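Conserved domain protein (Bacillus anthracis, PDB 3FBQ) is of unknown function but folds largely into antiparallel beta sheets, probably related to the immunoglobulin-like E-set domains. Local coordinates at residues A[22-34]-A[40-52]. Residues are numbered along the deposited sequence; the frame is centred on the assembly and turned at random.
Sequences ENYKEFSTELNMT and VKVTINDVISDGR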
loop_
_atom_site.group_PDB
_atom_site.type_symbol
_atom_site.label_atom_id
_atom_site.label_comp_id
_atom_site.label_asym_id
_atom_site.label_seq_id
_atom_site.Cartn_x
_atom_site.Cartn_y
_atom_site.Cartn_z
ATOM N N GLU A 22 -17.142 24.401 6.442
ATOM C CA GLU A 22 -18.463 24.964 6.333
ATOM C C GLU A 22 -18.928 25.321 4.888
ATOM O O GLU A 22 -20.038 24.951 4.530
ATOM C CB GLU A 22 -18.691 26.118 7.301
ATOM C CG GLU A 22 -19.745 27.048 6.676
ATOM C CD GLU A 22 -20.786 27.625 7.651
ATOM O OE1 GLU A 22 -20.355 28.317 8.621
ATOM O OE2 GLU A 22 -22.017 27.428 7.402
ATOM N N ASN A 23 -18.091 25.953 4.044
ATOM C CA ASN A 23 -18.540 26.265 2.669
ATOM C C ASN A 23 -18.028 25.421 1.561
ATOM O O ASN A 23 -18.146 25.802 0.397
ATOM C CB ASN A 23 -18.308 27.709 2.303
ATOM C CG ASN A 23 -18.751 28.599 3.366
ATOM O OD1 ASN A 23 -19.942 28.629 3.689
ATOM N ND2 ASN A 23 -17.799 29.304 3.989
ATOM N N TYR A 24 -17.513 24.257 1.890
ATOM C CA TYR A 24 -16.890 23.433 0.879
ATOM C C TYR A 24 -17.888 22.753 -0.106
ATOM O O TYR A 24 -17.654 22.717 -1.321
ATOM C CB TYR A 24 -15.945 22.433 1.556
ATOM C CG TYR A 24 -14.578 22.984 1.724
ATOM C CD1 TYR A 24 -13.506 22.448 1.044
ATOM C CD2 TYR A 24 -14.344 24.052 2.541
ATOM C CE1 TYR A 24 -12.248 22.958 1.184
ATOM C CE2 TYR A 24 -13.090 24.597 2.671
ATOM C CZ TYR A 24 -12.052 24.042 1.979
ATOM O OH TYR A 24 -10.806 24.582 2.115
ATOM N N LYS A 25 -18.990 22.216 0.396
ATOM C CA LYS A 25 -19.856 21.478 -0.514
ATOM C C LYS A 25 -20.402 22.387 -1.564
ATOM O O LYS A 25 -20.581 21.990 -2.701
ATOM C CB LYS A 25 -21.049 20.800 0.181
ATOM C CG LYS A 25 -21.687 19.809 -0.730
ATOM C CD LYS A 25 -22.537 18.852 0.007
ATOM C CE LYS A 25 -23.449 18.106 -0.963
ATOM N NZ LYS A 25 -22.711 17.029 -1.712
ATOM N N GLU A 26 -20.695 23.622 -1.176
ATOM C CA GLU A 26 -21.455 24.446 -2.074
ATOM C C GLU A 26 -20.543 24.838 -3.243
ATOM O O GLU A 26 -20.978 25.070 -4.372
ATOM C CB GLU A 26 -22.079 25.619 -1.329
ATOM C CG GLU A 26 -23.227 26.201 -2.119
ATOM C CD GLU A 26 -24.318 26.845 -1.238
ATOM O OE1 GLU A 26 -25.506 26.902 -1.750
ATOM O OE2 GLU A 26 -23.972 27.279 -0.070
ATOM N N PHE A 27 -19.262 24.858 -2.961
ATOM C CA PHE A 27 -18.335 25.259 -3.949
ATOM C C PHE A 27 -17.764 24.054 -4.580
ATOM O O PHE A 27 -17.026 24.145 -5.532
ATOM C CB PHE A 27 -17.295 26.176 -3.339
ATOM C CG PHE A 27 -17.763 27.576 -3.277
ATOM C CD1 PHE A 27 -17.283 28.521 -4.191
ATOM C CD2 PHE A 27 -18.756 27.939 -2.366
ATOM C CE1 PHE A 27 -17.732 29.824 -4.157
ATOM C CE2 PHE A 27 -19.239 29.217 -2.326
ATOM C CZ PHE A 27 -18.746 30.177 -3.234
ATOM N N SER A 28 -18.183 22.907 -4.095
ATOM C CA SER A 28 -17.760 21.652 -4.703
ATOM C C SER A 28 -18.439 21.228 -5.986
ATOM O O SER A 28 -19.536 21.702 -6.330
ATOM C CB SER A 28 -17.779 20.528 -3.685
ATOM O OG SER A 28 -16.396 20.355 -3.421
ATOM N N THR A 29 -17.737 20.353 -6.702
ATOM C CA THR A 29 -18.282 19.708 -7.880
ATOM C C THR A 29 -18.677 18.343 -7.404
ATOM O O THR A 29 -17.825 17.543 -6.902
ATOM C CB THR A 29 -17.231 19.496 -8.966
ATOM O OG1 THR A 29 -16.541 20.715 -9.207
ATOM C CG2 THR A 29 -17.848 18.938 -10.225
ATOM N N GLU A 30 -19.960 18.097 -7.564
ATOM C CA GLU A 30 -20.553 16.892 -7.086
ATOM C C GLU A 30 -20.349 15.866 -8.160
ATOM O O GLU A 30 -20.724 16.139 -9.296
ATOM C CB GLU A 30 -22.049 17.104 -6.887
ATOM C CG GLU A 30 -22.855 15.857 -7.089
ATOM C CD GLU A 30 -24.205 15.942 -6.392
ATOM O OE1 GLU A 30 -24.215 15.849 -5.146
ATOM O OE2 GLU A 30 -25.246 16.129 -7.098
ATOM N N LEU A 31 -19.769 14.703 -7.840
ATOM C CA LEU A 31 -19.777 13.714 -8.887
ATOM C C LEU A 31 -20.372 12.337 -8.649
ATOM O O LEU A 31 -20.877 11.724 -9.567
ATOM C CB LEU A 31 -18.507 13.719 -9.717
ATOM C CG LEU A 31 -17.062 13.696 -9.261
ATOM C CD1 LEU A 31 -16.614 12.267 -9.226
ATOM C CD2 LEU A 31 -16.355 14.396 -10.362
ATOM N N ASN A 32 -20.389 11.856 -7.431
ATOM C CA ASN A 32 -21.068 10.608 -7.209
ATOM C C ASN A 32 -20.682 9.568 -8.282
ATOM O O ASN A 32 -21.453 8.750 -8.695
ATOM C CB ASN A 32 -22.577 10.816 -7.068
ATOM C CG ASN A 32 -22.922 11.836 -6.020
ATOM O OD1 ASN A 32 -22.350 11.856 -4.919
ATOM N ND2 ASN A 32 -23.835 12.738 -6.361
ATOM N N MET A 33 -19.446 9.603 -8.728
ATOM C CA MET A 33 -18.933 8.550 -9.610
ATOM C C MET A 33 -18.497 7.278 -8.807
ATOM O O MET A 33 -17.814 7.383 -7.778
ATOM C CB MET A 33 -17.895 9.166 -10.534
ATOM C CG MET A 33 -16.609 8.461 -10.672
ATOM S SD MET A 33 -15.610 9.462 -11.843
ATOM C CE MET A 33 -15.901 8.550 -13.400
ATOM N N THR A 34 -18.967 6.109 -9.243
ATOM C CA THR A 34 -18.830 4.861 -8.473
ATOM C C THR A 34 -17.928 3.802 -9.109
ATOM O O THR A 34 -17.894 3.680 -10.313
ATOM C CB THR A 34 -20.205 4.182 -8.247
ATOM O OG1 THR A 34 -21.149 5.182 -7.858
ATOM C CG2 THR A 34 -20.134 3.208 -7.138
ATOM N N VAL A 40 -17.553 -4.439 -2.446
ATOM C CA VAL A 40 -17.297 -3.084 -1.999
ATOM C C VAL A 40 -17.521 -1.973 -3.092
ATOM O O VAL A 40 -16.805 -1.873 -4.098
ATOM C CB VAL A 40 -15.830 -3.009 -1.368
ATOM C CG1 VAL A 40 -15.524 -1.648 -0.696
ATOM C CG2 VAL A 40 -15.616 -4.154 -0.388
ATOM N N LYS A 41 -18.490 -1.106 -2.829
ATOM C CA LYS A 41 -18.815 0.010 -3.682
ATOM C C LYS A 41 -18.142 1.219 -3.107
ATOM O O LYS A 41 -18.475 1.600 -1.981
ATOM C CB LYS A 41 -20.347 0.179 -3.642
ATOM C CG LYS A 41 -20.938 1.015 -4.776
ATOM C CD LYS A 41 -22.463 1.018 -4.841
ATOM C CE LYS A 41 -22.892 2.140 -5.797
ATOM N NZ LYS A 41 -24.331 2.610 -5.751
ATOM N N VAL A 42 -17.167 1.803 -3.815
ATOM C CA VAL A 42 -16.583 3.117 -3.442
ATOM C C VAL A 42 -17.119 4.230 -4.374
ATOM O O VAL A 42 -17.034 4.072 -5.578
ATOM C CB VAL A 42 -15.056 3.150 -3.517
ATOM C CG1 VAL A 42 -14.499 4.580 -3.112
ATOM C CG2 VAL A 42 -14.415 2.017 -2.638
ATOM N N THR A 43 -17.695 5.308 -3.788
ATOM C CA THR A 43 -18.162 6.496 -4.459
ATOM C C THR A 43 -17.325 7.674 -4.072
ATOM O O THR A 43 -16.960 7.835 -2.911
ATOM C CB THR A 43 -19.552 6.801 -4.026
ATOM O OG1 THR A 43 -20.297 5.644 -4.347
ATOM C CG2 THR A 43 -20.193 8.021 -4.827
ATOM N N ILE A 44 -17.012 8.515 -5.052
ATOM C CA ILE A 44 -16.244 9.730 -4.802
ATOM C C ILE A 44 -17.105 10.974 -4.995
ATOM O O ILE A 44 -17.310 11.432 -6.119
ATOM C CB ILE A 44 -15.014 9.820 -5.726
ATOM C CG1 ILE A 44 -13.734 9.536 -4.938
ATOM C CG2 ILE A 44 -14.946 11.187 -6.389
ATOM C CD1 ILE A 44 -12.558 10.390 -5.356
ATOM N N ASN A 45 -17.606 11.518 -3.891
ATOM C CA ASN A 45 -18.771 12.395 -3.928
ATOM C C ASN A 45 -18.408 13.816 -4.347
ATOM O O ASN A 45 -18.405 14.141 -5.534
ATOM C CB ASN A 45 -19.474 12.410 -2.570
ATOM C CG ASN A 45 -20.193 11.110 -2.271
ATOM O OD1 ASN A 45 -21.214 10.797 -2.884
ATOM N ND2 ASN A 45 -19.664 10.344 -1.325
ATOM N N ASP A 46 -18.102 14.657 -3.365
ATOM C CA ASP A 46 -17.780 16.055 -3.626
ATOM C C ASP A 46 -16.308 16.224 -3.987
ATOM O O ASP A 46 -15.442 15.544 -3.436
ATOM C CB ASP A 46 -18.128 16.921 -2.414
ATOM C CG ASP A 46 -19.623 17.093 -2.229
ATOM O OD1 ASP A 46 -20.029 17.778 -1.267
ATOM O OD2 ASP A 46 -20.391 16.543 -3.047
ATOM N N VAL A 47 -16.032 17.135 -4.914
ATOM C CA VAL A 47 -14.664 17.404 -5.340
ATOM C C VAL A 47 -14.386 18.903 -5.392
ATOM O O VAL A 47 -15.250 19.690 -5.778
ATOM C CB VAL A 47 -14.372 16.789 -6.722
ATOM C CG1 VAL A 47 -15.213 17.467 -7.793
ATOM C CG2 VAL A 47 -12.890 16.900 -7.049
ATOM N N ILE A 48 -13.177 19.289 -5.000
ATOM C CA ILE A 48 -12.807 20.713 -4.917
ATOM C C ILE A 48 -11.297 20.871 -4.765
ATOM O O ILE A 48 -10.615 20.038 -4.197
ATOM C CB ILE A 48 -13.430 21.370 -3.695
ATOM C CG1 ILE A 48 -13.533 22.919 -3.876
ATOM C CG2 ILE A 48 -12.673 20.946 -2.374
ATOM C CD1 ILE A 48 -14.264 23.629 -2.747
ATOM N N SER A 49 -10.777 21.986 -5.227
ATOM C CA SER A 49 -9.337 22.215 -5.314
ATOM C C SER A 49 -9.072 23.701 -5.177
ATOM O O SER A 49 -9.597 24.570 -5.942
ATOM C CB SER A 49 -8.805 21.750 -6.655
ATOM O OG SER A 49 -7.571 22.358 -6.892
ATOM N N ASP A 50 -8.280 23.965 -4.148
ATOM C CA ASP A 50 -7.793 25.283 -3.707
ATOM C C ASP A 50 -7.047 25.898 -4.859
ATOM O O ASP A 50 -6.819 27.070 -4.848
ATOM C CB ASP A 50 -6.681 25.069 -2.614
ATOM C CG ASP A 50 -7.066 25.561 -1.267
ATOM O OD1 ASP A 50 -7.986 26.385 -1.220
ATOM O OD2 ASP A 50 -6.436 25.197 -0.229
ATOM N N GLY A 51 -6.538 25.101 -5.783
ATOM C CA GLY A 51 -5.299 25.502 -6.448
ATOM C C GLY A 51 -4.098 24.977 -5.669
ATOM O O GLY A 51 -3.034 24.643 -6.255
ATOM N N ARG A 52 -4.251 24.886 -4.348
ATOM C CA ARG A 52 -3.142 24.427 -3.549
ATOM C C ARG A 52 -3.416 23.018 -3.115
ATOM O O ARG A 52 -2.528 22.168 -3.163
ATOM C CB ARG A 52 -2.900 25.312 -2.320
ATOM C CG ARG A 52 -1.873 24.764 -1.294
ATOM C CD ARG A 52 -0.466 24.322 -1.837
ATOM N NE ARG A 52 0.106 25.337 -2.717
ATOM C CZ ARG A 52 1.219 25.192 -3.450
ATOM N NH1 ARG A 52 1.632 26.166 -4.223
ATOM N NH2 ARG A 52 1.943 24.088 -3.412
#
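Thr29 and Val47 form a hydrogen-bonded pair of the antiparallel hairpin 29-37/40-49, and Val47 O takes two donors. Thr29 N reaches Val47 O in the carbonyl plane, 2.7 Å away and nearly straight at 174°; Ser28 OG, also 2.7 Å from Val47 O, sits above that plane, and a small serine hydroxyl suits this spot just before the strand. Farther along, Leu31 N bonds Asn45 O and, beyond a beta bulge that shifts the register by one residue, Ile44 N bonds Met33 O at 3.1 Å. In the bulge Asn32 has left-handed backbone angles, which asparagine adopts more readily than most residues.

Charge ties the short, weakly bonded helix 24-27 to strand 40-49. Lys25 crosses Asp46 at about a right angle; its chi1 of -166° turns CG away from the backbone N, and the chain bends at chi4, bringing Lys25 NZ to the syn lone pair of Asp46 OD2 at 2.7 Å. Glu30 OE1, a long 3.9 Å from Lys25 NZ, completes the network; the lysine probably offsets the two acids' mutual repulsion.

Apolar contacts form at two places. By the helix, branched Ile48 meets Tyr24 CD1 obliquely through CG2 and Phe27 CB through CD1. Along the hairpin, Leu31 CD1 lies 3.5 Å from Ile44 CG2, the side chains alongside.

Strand 53-62 pairs with the other side of 40-49, Ile44 also packs on Trp119 of strand 114-126, and at Thr34 a strand of the second subunit continues the sheet.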